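Putative cellulase CEL6 (Mycobacterium tuberculosis, PDB 1UP3) probably hydrolyses beta-1,4-glucosidic bonds inside cellulose chains, as a family 6 endoglucanase, and binds a thio-linked cello-oligosaccharide in its cleft. Local coordinates at residues 9-13 / 36-42; 28-32 / 280-286. One frame throughout, in Å; residues are numbered along the deposited sequence. Where two conformers were deposited one is given.

Interaction 1: 9-13 / 36-42; sequences PFYVD and ANTPQSY
Tyr-11 O is gripped by two waters and also packs on Pro-39, with CB of that ring 3.3 Å from Tyr-11 O. The contact lies at the edge of the family 6 alpha/beta barrel, where the N-terminal loop runs beside the lead-in to the outermost strand 42-44. Water bridges tie the two backbones together. Water 1 donates to Tyr-11 O and to Gln-40 O. Water 2 accepts from Gln-40 N at 2.8 Å and from Asp-13 N, and donates to Tyr-11 O at 3.0 Å. Water 3 joins Asp-13 O to Ala-36 O, so two acceptors share one donor molecule. Apolar side chains fill in between the bridges, some of them against backbone oxygens. Phe-10 meets the Pro-39 ring through its CB, 3.6 Å from Pro-39 CB, while its ring leads away to Val-72. Val-12 spreads its two methyls along the other backbone. With Val-12 CG1 anti to the backbone N (chi1 176°), CG1 comes to 3.5 Å from Ala-36 O and CG2 rests near the nitrogen and CD of Pro-39. Asp-13 accepts from Ala-15 N through OD1 and forms a salt bridge to Arg-262 through OD2. The Tyr-42 ring stacks on Tyr-60, while the Tyr-11 ring meets Tyr-60 edge-to-face. Tyr-11, Asp-13, Tyr-42 and Tyr-60 all line a pocket holding a glycol molecule, probably from the crystallisation liquor. Asp-13 OD2 sits at the edge of the Tyr-42 ring, 3.7 Å from Tyr-42 CD1, with carboxylate and ring planes 65° apart.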
loop_
_atom_site.group_PDB
_atom_site.type_symbol
_atom_site.label_atom_id
_atom_site.label_comp_id
_atom_site.label_asym_id
_atom_site.label_seq_id
_atom_site.Cartn_x
_atom_site.Cartn_y
_atom_site.Cartn_z
ATOM N N PRO A 9 -1.978 8.786 16.059
ATOM C CA PRO A 9 -2.544 7.548 15.566
ATOM C C PRO A 9 -2.791 7.611 14.071
ATOM O O PRO A 9 -2.957 8.690 13.521
ATOM C CB PRO A 9 -3.857 7.403 16.331
ATOM C CG PRO A 9 -4.214 8.779 16.748
ATOM C CD PRO A 9 -2.900 9.508 16.965
ATOM N N PHE A 10 -2.806 6.443 13.432
ATOM C CA PHE A 10 -3.179 6.361 12.037
ATOM C C PHE A 10 -4.703 6.530 11.905
ATOM O O PHE A 10 -5.487 6.077 12.747
ATOM C CB PHE A 10 -2.691 5.043 11.425
ATOM C CG PHE A 10 -1.192 4.889 11.479
ATOM C CD1 PHE A 10 -0.387 5.722 10.748
ATOM C CD2 PHE A 10 -0.609 3.927 12.297
ATOM C CE1 PHE A 10 0.988 5.618 10.791
ATOM C CE2 PHE A 10 0.796 3.831 12.377
ATOM C CZ PHE A 10 1.575 4.672 11.636
ATOM N N TYR A 11 -5.116 7.174 10.822
ATOM C CA TYR A 11 -6.533 7.494 10.603
ATOM C C TYR A 11 -7.386 6.285 10.263
ATOM O O TYR A 11 -7.052 5.531 9.358
ATOM C CB TYR A 11 -6.623 8.502 9.483
ATOM C CG TYR A 11 -8.014 9.021 9.142
ATOM C CD1 TYR A 11 -8.828 9.582 10.098
ATOM C CD2 TYR A 11 -8.467 9.001 7.835
ATOM C CE1 TYR A 11 -10.103 10.094 9.751
ATOM C CE2 TYR A 11 -9.695 9.478 7.502
ATOM C CZ TYR A 11 -10.518 10.024 8.464
ATOM O OH TYR A 11 -11.768 10.498 8.101
ATOM N N VAL A 12 -8.490 6.132 10.994
ATOM C CA VAL A 12 -9.492 5.131 10.692
ATOM C C VAL A 12 -10.536 5.778 9.762
ATOM O O VAL A 12 -11.227 6.735 10.157
ATOM C CB VAL A 12 -10.121 4.628 11.941
ATOM C CG1 VAL A 12 -11.257 3.644 11.597
ATOM C CG2 VAL A 12 -9.074 3.970 12.843
ATOM N N ASP A 13 -10.656 5.245 8.551
ATOM C CA ASP A 13 -11.607 5.724 7.543
ATOM C C ASP A 13 -13.029 5.389 8.017
ATOM O O ASP A 13 -13.394 4.205 8.112
ATOM C CB ASP A 13 -11.309 5.012 6.231
ATOM C CG ASP A 13 -12.209 5.453 5.091
ATOM O OD1 ASP A 13 -13.195 6.191 5.344
ATOM O OD2 ASP A 13 -12.032 4.982 3.932
ATOM N N ALA A 36 -13.019 -3.057 10.868
ATOM C CA ALA A 36 -13.485 -1.707 10.595
ATOM C C ALA A 36 -12.835 -0.630 11.431
ATOM O O ALA A 36 -12.670 0.487 10.968
ATOM C CB ALA A 36 -14.976 -1.642 10.800
ATOM N N ASN A 37 -12.496 -0.957 12.670
ATOM C CA ASN A 37 -11.927 0.029 13.587
ATOM C C ASN A 37 -10.387 0.066 13.550
ATOM O O ASN A 37 -9.766 0.732 14.404
ATOM C CB ASN A 37 -12.386 -0.288 15.006
ATOM C CG ASN A 37 -13.810 0.123 15.261
ATOM O OD1 ASN A 37 -14.271 1.167 14.765
ATOM N ND2 ASN A 37 -14.489 -0.626 16.127
ATOM N N THR A 38 -9.777 -0.660 12.618
ATOM C CA THR A 38 -8.310 -0.657 12.467
ATOM C C THR A 38 -7.960 0.263 11.314
ATOM O O THR A 38 -8.497 0.114 10.207
ATOM C CB THR A 38 -7.807 -2.083 12.167
ATOM O OG1 THR A 38 -8.278 -2.958 13.207
ATOM C CG2 THR A 38 -6.322 -2.172 12.267
ATOM N N PRO A 39 -7.015 1.171 11.507
ATOM C CA PRO A 39 -6.634 2.076 10.402
ATOM C C PRO A 39 -5.974 1.344 9.231
ATOM O O PRO A 39 -5.116 0.459 9.447
ATOM C CB PRO A 39 -5.641 3.043 11.046
ATOM C CG PRO A 39 -5.201 2.388 12.283
ATOM C CD PRO A 39 -6.210 1.400 12.729
ATOM N N GLN A 40 -6.346 1.699 8.002
ATOM C CA GLN A 40 -5.818 0.986 6.834
ATOM C C GLN A 40 -5.113 1.997 5.915
ATOM O O GLN A 40 -4.369 2.815 6.404
ATOM C CB GLN A 40 -6.910 0.096 6.208
ATOM C CG GLN A 40 -7.309 -0.974 7.228
ATOM C CD GLN A 40 -8.645 -1.640 6.959
ATOM O OE1 GLN A 40 -8.941 -1.984 5.839
ATOM N NE2 GLN A 40 -9.433 -1.839 8.004
ATOM N N SER A 41 -5.273 1.919 4.612
ATOM C CA SER A 41 -4.837 3.013 3.722
ATOM C C SER A 41 -5.937 3.213 2.717
ATOM O O SER A 41 -6.726 2.285 2.443
ATOM C CB SER A 41 -3.521 2.719 2.983
ATOM O OG SER A 41 -3.718 1.747 1.963
ATOM N N TYR A 42 -6.006 4.409 2.149
ATOM C CA TYR A 42 -7.018 4.775 1.166
ATOM C C TYR A 42 -6.372 4.736 -0.220
ATOM O O TYR A 42 -5.449 5.463 -0.488
ATOM C CB TYR A 42 -7.557 6.172 1.513
ATOM C CG TYR A 42 -8.757 6.585 0.693
ATOM C CD1 TYR A 42 -10.027 6.118 1.011
ATOM C CD2 TYR A 42 -8.634 7.439 -0.365
ATOM C CE1 TYR A 42 -11.147 6.489 0.277
ATOM C CE2 TYR A 42 -9.760 7.823 -1.117
ATOM C CZ TYR A 42 -10.997 7.339 -0.793
ATOM O OH TYR A 42 -12.110 7.700 -1.551
HETATM O O HOH W 1 -4.928 5.266 7.657
HETATM O O HOH W 2 -8.329 3.648 7.407
HETATM O O HOH W 3 -12.526 1.674 8.471
HETATM O O HOH W 4 -9.691 2.065 8.446
#

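Interaction 2: 28-32 / 280-286; sequences PNAEL and FVSQYAI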
loop_
_atom_site.group_PDB
_atom_site.type_symbol
_atom_site.label_atom_id
_atom_site.label_comp_id
_atom_site.label_asym_id
_atom_site.label_seq_id
_atom_site.Cartn_x
_atom_site.Cartn_y
_atom_site.Cartn_z
ATOM N N PRO A 28 -24.672 -7.623 15.304
ATOM C CA PRO A 28 -23.298 -7.136 15.190
ATOM C C PRO A 28 -22.283 -8.284 15.158
ATOM O O PRO A 28 -22.464 -9.312 15.818
ATOM C CB PRO A 28 -23.127 -6.266 16.428
ATOM C CG PRO A 28 -24.505 -5.760 16.713
ATOM C CD PRO A 28 -25.391 -6.936 16.396
ATOM N N ASN A 29 -21.231 -8.121 14.346
ATOM C CA ASN A 29 -20.262 -9.147 14.108
ATOM C C ASN A 29 -18.903 -8.655 14.619
ATOM O O ASN A 29 -18.404 -7.592 14.169
ATOM C CB ASN A 29 -20.230 -9.442 12.609
ATOM C CG ASN A 29 -19.249 -10.514 12.237
ATOM O OD1 ASN A 29 -18.054 -10.252 12.095
ATOM N ND2 ASN A 29 -19.747 -11.721 12.005
ATOM N N ALA A 30 -18.317 -9.412 15.552
ATOM C CA ALA A 30 -17.098 -8.982 16.215
ATOM C C ALA A 30 -15.930 -8.855 15.250
ATOM O O ALA A 30 -15.075 -7.971 15.429
ATOM C CB ALA A 30 -16.732 -9.983 17.337
ATOM N N GLU A 31 -15.885 -9.745 14.266
ATOM C CA GLU A 31 -14.778 -9.777 13.328
ATOM C C GLU A 31 -14.831 -8.555 12.420
ATOM O O GLU A 31 -13.812 -7.909 12.190
ATOM C CB GLU A 31 -14.801 -11.041 12.460
ATOM C CG GLU A 31 -14.542 -12.341 13.220
ATOM C CD GLU A 31 -15.728 -12.780 14.095
ATOM O OE1 GLU A 31 -16.885 -12.661 13.666
ATOM O OE2 GLU A 31 -15.526 -13.231 15.258
ATOM N N LEU A 32 -16.008 -8.229 11.902
ATOM C CA LEU A 32 -16.115 -7.047 11.045
ATOM C C LEU A 32 -15.854 -5.765 11.820
ATOM O O LEU A 32 -15.213 -4.845 11.312
ATOM C CB LEU A 32 -17.466 -6.955 10.358
ATOM C CG LEU A 32 -17.785 -7.963 9.293
ATOM C CD1 LEU A 32 -19.208 -7.796 8.824
ATOM C CD2 LEU A 32 -16.851 -7.753 8.073
ATOM N N PHE A 280 -14.966 -5.428 -1.779
ATOM C CA PHE A 280 -15.021 -5.906 -0.408
ATOM C C PHE A 280 -15.927 -7.116 -0.274
ATOM O O PHE A 280 -17.071 -7.114 -0.753
ATOM C CB PHE A 280 -15.525 -4.806 0.543
ATOM C CG PHE A 280 -15.461 -5.199 1.965
ATOM C CD1 PHE A 280 -14.274 -5.119 2.684
ATOM C CD2 PHE A 280 -16.585 -5.681 2.619
ATOM C CE1 PHE A 280 -14.210 -5.497 4.024
ATOM C CE2 PHE A 280 -16.513 -6.069 3.978
ATOM C CZ PHE A 280 -15.346 -5.988 4.666
ATOM N N VAL A 281 -15.440 -8.126 0.421
ATOM C CA VAL A 281 -16.166 -9.364 0.659
ATOM C C VAL A 281 -16.192 -9.581 2.162
ATOM O O VAL A 281 -15.162 -9.917 2.776
ATOM C CB VAL A 281 -15.475 -10.567 -0.014
ATOM C CG1 VAL A 281 -16.297 -11.840 0.164
ATOM C CG2 VAL A 281 -15.241 -10.285 -1.462
ATOM N N SER A 282 -17.364 -9.421 2.785
ATOM C CA SER A 282 -17.411 -9.566 4.251
ATOM C C SER A 282 -16.832 -10.890 4.731
ATOM O O SER A 282 -16.146 -10.957 5.759
ATOM C CB SER A 282 -18.838 -9.410 4.809
ATOM O OG SER A 282 -19.245 -8.064 4.757
ATOM N N GLN A 283 -17.153 -11.989 4.047
ATOM C CA GLN A 283 -16.671 -13.307 4.421
ATOM C C GLN A 283 -15.148 -13.365 4.461
ATOM O O GLN A 283 -14.584 -14.019 5.311
ATOM C CB GLN A 283 -17.206 -14.389 3.458
ATOM C CG GLN A 283 -16.780 -15.793 3.860
ATOM C CD GLN A 283 -17.542 -16.247 5.047
ATOM O OE1 GLN A 283 -18.776 -16.290 4.993
ATOM N NE2 GLN A 283 -16.852 -16.518 6.166
ATOM N N TYR A 284 -14.486 -12.711 3.514
ATOM C CA TYR A 284 -13.027 -12.675 3.500
ATOM C C TYR A 284 -12.474 -11.970 4.740
ATOM O O TYR A 284 -11.524 -12.492 5.383
ATOM C CB TYR A 284 -12.496 -11.993 2.248
ATOM C CG TYR A 284 -12.583 -12.802 0.951
ATOM C CD1 TYR A 284 -13.230 -14.034 0.887
ATOM C CD2 TYR A 284 -12.129 -12.243 -0.213
ATOM C CE1 TYR A 284 -13.312 -14.724 -0.303
ATOM C CE2 TYR A 284 -12.195 -12.931 -1.437
ATOM C CZ TYR A 284 -12.771 -14.170 -1.459
ATOM O OH TYR A 284 -12.855 -14.876 -2.662
ATOM N N ALA A 285 -13.061 -10.827 5.093
ATOM C CA ALA A 285 -12.644 -10.125 6.327
ATOM C C ALA A 285 -12.893 -10.981 7.575
ATOM O O ALA A 285 -12.029 -11.089 8.466
ATOM C CB ALA A 285 -13.310 -8.770 6.444
ATOM N N ILE A 286 -14.064 -11.614 7.627
ATOM C CA ILE A 286 -14.399 -12.468 8.765
ATOM C C ILE A 286 -13.430 -13.644 8.887
ATOM O O ILE A 286 -12.976 -13.972 9.985
ATOM C CB ILE A 286 -15.866 -12.917 8.635
ATOM C CG1 ILE A 286 -16.766 -11.722 8.875
ATOM C CG2 ILE A 286 -16.221 -14.028 9.616
ATOM C CD1 ILE A 286 -18.199 -11.875 8.360
#
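Leu-32 and Ile-286 reach each other through matching first torsions. Leu-32 sets CG anti to its carbonyl carbon (chi1 -69°), and Ile-286 places CG1 likewise (chi1 -70°). This leads both chain ends into the gap between two helices. Leu-32 CG then lies 3.9 Å from Ile-286 CG1, with the side chains crossing at a slant. The contact is helix-to-helix packing at the periphery of the family 6 domain. The first turn of helix 30-36 rests on the start of the C-terminal helix 282-291. The Leu-32 methyls carry the contact on to the start of the other helix. Leu-32 CD2 touches Ala-285 CB at 4.0 Å and lies near Ser-282 O. Leu-32 CD2 also meets the Phe-280 ring at its edge, close to the ring plane, 4.1 Å from Phe-280 CZ. CD1 lies beside Ser-282 OG. Behind this, Phe-280 packs on Ala-17, Ala-18 and Ala-21 of helix 17-24, and Ser-282 also touches Ala-21, so three helices meet here. Asn-29 is the N-cap of helix 30-36. Asn-29 OD1 accepts from Leu-32 N at 2.9 Å, with the donor in the carbonyl plane and an N-H...O angle of 161°. The same amide lies against Ile-286, whose CG1 is 3.8 Å from Asn-29 OD1. Glu-31 contributes its aliphatic part, with CB 4.1 Å from Ile-286 CG1. Its carboxylate lies close to the C-terminal carboxylate of Gln-294, a pairing of like charges that may raise the proton affinity of either group. Across the two segments the cohesion is therefore mainly van der Waals, while the capping bond fixes the helix start that presents Leu-32.

In the fold
Interaction 1 is a surface contact, and interaction 2 is partly buried but lies farther from the centre of the chain. They share helix 30-36: interaction 2 uses its start, and interaction 1 takes over at its last residue and the loop beyond. Helix 17-24 also borders both. Their partners differ. Interaction 1 joins two loops near the first strand of the sheet, whereas interaction 2 brings the N-terminal region onto the C-terminal helix, its two segments 248 residues apart at their closest ends. The chemistry follows. Loop backbones in interaction 1 are bridged by water, but the helices of interaction 2 meet through apolar side chains.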